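Local coordinates for protein extracellular invertase (Aspergillus kawachii, PDB 5XH8) that probably splits sucrose at its beta-fructofuranoside bond and readily transfers the fructosyl unit to acceptor sugars, yielding fructooligosaccharides such as 1-kestose, at residues A[293-298]-A[305-310]. Numbering follows the deposited sequence.
Sequences SGTVSR and NPNMAG
Thr-295 and Asn-305 face each other as an antiparallel hydrogen-bonded pair: Thr-295 N donates to Asn-305 O at 3.0 Å, and Asn-305 N returns a bond to Thr-295 O at 2.8 Å, arriving nearly along the C=O axis. Between Gly-294 and Ser-293 the register slips by one, where the chain of 305-310 turns a corner at Asn-307. Ser-293 N reaches Met-308 O at 2.9 Å, but Ser-293 O takes its hydrogen bond from Asn-307 N, the extra residue of a beta bulge. Beside the slip, Gly-294 and Pro-306 form a non-hydrogen-bonded pair with their CA atoms only 4.0 Å apart, and Pro-306 CA adds a 3.2 Å CA-H...O contact to Ser-293 O, the carbonyl already bonded by Asn-307 N.

Asn-305 adds side-chain hydrogen bonds to its backbone pair. Its CG sits beside its own backbone N (chi1 -53°), and the amide ND2 bonds to Ser-297 OG at 3.2 Å while making a weak second bond to Thr-295 O, so that one carbonyl receives both the backbone and the side-chain N-H of the same residue.

The nonpolar contact is between Met-308 and Ser-293, on the face they share with Thr-295 and Asn-305. Met-308 CG lies 3.5 Å from Ser-293 CB, and the methionine chain, extended beyond CG, leaves CE alongside Ser-293, 3.8 Å from CB.

The pair belongs to the hairpin of strands 286-298 and 302-311, in one blade of the GH32 beta-propeller. Strand 265-274 flanks 286-298, with Gly-294 bonded to Ile-266, while Pro-306 rests on Glu-228 and Trp-234.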
ATOM      1  N   SER A 293       3.936  -9.165  32.591  1.00 30.13           N
ATOM      2  CA  SER A 293       4.129 -10.618  32.569  1.00 30.25           C
ATOM      3  C   SER A 293       2.799 -11.246  32.224  1.00 28.90           C
ATOM      4  O   SER A 293       1.766 -10.737  32.616  1.00 30.07           O
ATOM      5  CB  SER A 293       4.570 -11.123  33.956  1.00 32.05           C
ATOM      6  OG  SER A 293       4.695 -12.537  33.957  1.00 33.22           O
ATOM      7  N   GLY A 294       2.813 -12.345  31.493  1.00 29.96           N
ATOM      8  CA  GLY A 294       1.581 -13.027  31.185  1.00 32.46           C
ATOM      9  C   GLY A 294       1.738 -14.452  30.727  1.00 33.77           C
ATOM     10  O   GLY A 294       2.830 -14.890  30.344  1.00 33.88           O
ATOM     11  N   THR A 295       0.625 -15.180  30.775  1.00 36.47           N
ATOM     12  CA  THR A 295       0.597 -16.557  30.294  1.00 37.23           C
ATOM     13  C   THR A 295      -0.054 -16.520  28.933  1.00 36.68           C
ATOM     14  O   THR A 295      -0.884 -15.655  28.647  1.00 36.25           O
ATOM     15  CB  THR A 295      -0.182 -17.504  31.242  1.00 39.09           C
ATOM     16  OG1 THR A 295      -1.504 -16.998  31.434  1.00 38.69           O
ATOM     17  CG2 THR A 295       0.514 -17.632  32.624  1.00 39.00           C
ATOM     18  N   VAL A 296       0.317 -17.479  28.103  1.00 37.60           N
ATOM     19  CA  VAL A 296      -0.190 -17.571  26.767  1.00 40.79           C
ATOM     20  C   VAL A 296      -0.994 -18.849  26.633  1.00 42.04           C
ATOM     21  O   VAL A 296      -0.470 -19.922  26.844  1.00 45.39           O
ATOM     22  CB  VAL A 296       0.968 -17.561  25.761  1.00 42.88           C
ATOM     23  CG1 VAL A 296       0.435 -17.611  24.344  1.00 45.97           C
ATOM     24  CG2 VAL A 296       1.789 -16.291  25.949  1.00 44.59           C
ATOM     25  N   SER A 297      -2.259 -18.718  26.265  1.00 46.15           N
ATOM     26  CA  SER A 297      -3.148 -19.856  26.024  1.00 47.33           C
ATOM     27  C   SER A 297      -3.722 -19.773  24.614  1.00 49.04           C
ATOM     28  O   SER A 297      -3.595 -18.749  23.943  1.00 44.23           O
ATOM     29  CB  SER A 297      -4.295 -19.813  27.016  1.00 44.91           C
ATOM     30  OG  SER A 297      -5.024 -18.613  26.843  1.00 47.24           O
ATOM     31  N   ARG A 298      -4.364 -20.856  24.189  1.00 49.80           N
ATOM     32  CA  ARG A 298      -5.066 -20.916  22.922  1.00 52.42           C
ATOM     33  C   ARG A 298      -6.509 -21.377  23.134  1.00 59.34           C
ATOM     34  O   ARG A 298      -6.801 -22.182  24.004  1.00 61.33           O
ATOM     35  CB  ARG A 298      -4.351 -21.845  21.946  1.00 51.87           C
ATOM     36  CG  ARG A 298      -4.924 -21.752  20.547  1.00 51.77           C
ATOM     37  CD  ARG A 298      -4.081 -22.465  19.523  1.00 52.45           C
ATOM     38  NE  ARG A 298      -4.729 -22.435  18.213  1.00 53.73           N
ATOM     39  CZ  ARG A 298      -4.294 -23.073  17.126  1.00 55.22           C
ATOM     40  NH1 ARG A 298      -3.198 -23.820  17.150  1.00 57.20           N
ATOM     41  NH2 ARG A 298      -4.971 -22.969  15.993  1.00 60.06           N
ATOM     42  N   ASN A 305      -2.274 -13.266  28.540  1.00 36.32           N
ATOM     43  CA  ASN A 305      -3.144 -12.977  29.702  1.00 36.01           C
ATOM     44  C   ASN A 305      -2.255 -12.443  30.820  1.00 34.53           C
ATOM     45  O   ASN A 305      -1.513 -13.213  31.440  1.00 35.67           O
ATOM     46  CB  ASN A 305      -3.885 -14.249  30.125  1.00 37.32           C
ATOM     47  CG  ASN A 305      -4.617 -14.898  28.958  1.00 38.55           C
ATOM     48  OD1 ASN A 305      -5.603 -14.366  28.482  1.00 43.40           O
ATOM     49  ND2 ASN A 305      -4.089 -16.010  28.448  1.00 40.71           N
ATOM     50  N   PRO A 306      -2.273 -11.121  31.035  1.00 33.53           N
ATOM     51  CA  PRO A 306      -1.421 -10.520  32.062  1.00 35.28           C
ATOM     52  C   PRO A 306      -1.638 -11.073  33.481  1.00 37.83           C
ATOM     53  O   PRO A 306      -2.785 -11.149  33.939  1.00 37.62           O
ATOM     54  CB  PRO A 306      -1.831  -9.045  32.034  1.00 34.54           C
ATOM     55  CG  PRO A 306      -2.347  -8.816  30.665  1.00 35.18           C
ATOM     56  CD  PRO A 306      -3.025 -10.099  30.286  1.00 33.19           C
ATOM     57  N   ASN A 307      -0.552 -11.398  34.181  1.00 37.89           N
ATOM     58  CA  ASN A 307      -0.644 -11.783  35.602  1.00 39.27           C
ATOM     59  C   ASN A 307       0.055 -10.838  36.578  1.00 40.05           C
ATOM     60  O   ASN A 307      -0.159 -10.952  37.785  1.00 37.57           O
ATOM     61  CB  ASN A 307      -0.176 -13.224  35.817  1.00 39.26           C
ATOM     62  CG  ASN A 307       1.143 -13.514  35.159  1.00 41.41           C
ATOM     63  OD1 ASN A 307       2.040 -12.659  35.104  1.00 42.49           O
ATOM     64  ND2 ASN A 307       1.266 -14.715  34.624  1.00 41.12           N
ATOM     65  N   MET A 308       0.894  -9.934  36.062  1.00 36.69           N
ATOM     66  CA  MET A 308       1.463  -8.838  36.840  1.00 34.97           C
ATOM     67  C   MET A 308       2.058  -7.795  35.880  1.00 35.78           C
ATOM     68  O   MET A 308       2.312  -8.085  34.710  1.00 34.75           O
ATOM     69  CB  MET A 308       2.528  -9.338  37.832  1.00 34.20           C
ATOM     70  CG  MET A 308       3.636 -10.191  37.225  1.00 33.16           C
ATOM     71  SD  MET A 308       4.902 -10.724  38.394  1.00 34.19           S
ATOM     72  CE  MET A 308       6.073 -11.605  37.381  1.00 32.09           C
ATOM     73  N   ALA A 309       2.268  -6.584  36.382  1.00 34.35           N
ATOM     74  CA  ALA A 309       2.767  -5.496  35.550  1.00 34.32           C
ATOM     75  C   ALA A 309       3.337  -4.374  36.408  1.00 36.23           C
ATOM     76  O   ALA A 309       2.958  -4.198  37.594  1.00 34.11           O
ATOM     77  CB  ALA A 309       1.659  -4.969  34.660  1.00 34.96           C
ATOM     78  N   GLY A 310       4.248  -3.618  35.799  1.00 32.54           N
ATOM     79  CA  GLY A 310       4.907  -2.504  36.469  1.00 31.56           C
ATOM     80  C   GLY A 310       5.487  -1.550  35.455  1.00 31.92           C
ATOM     81  O   GLY A 310       5.116  -1.601  34.273  1.00 28.75           O
TER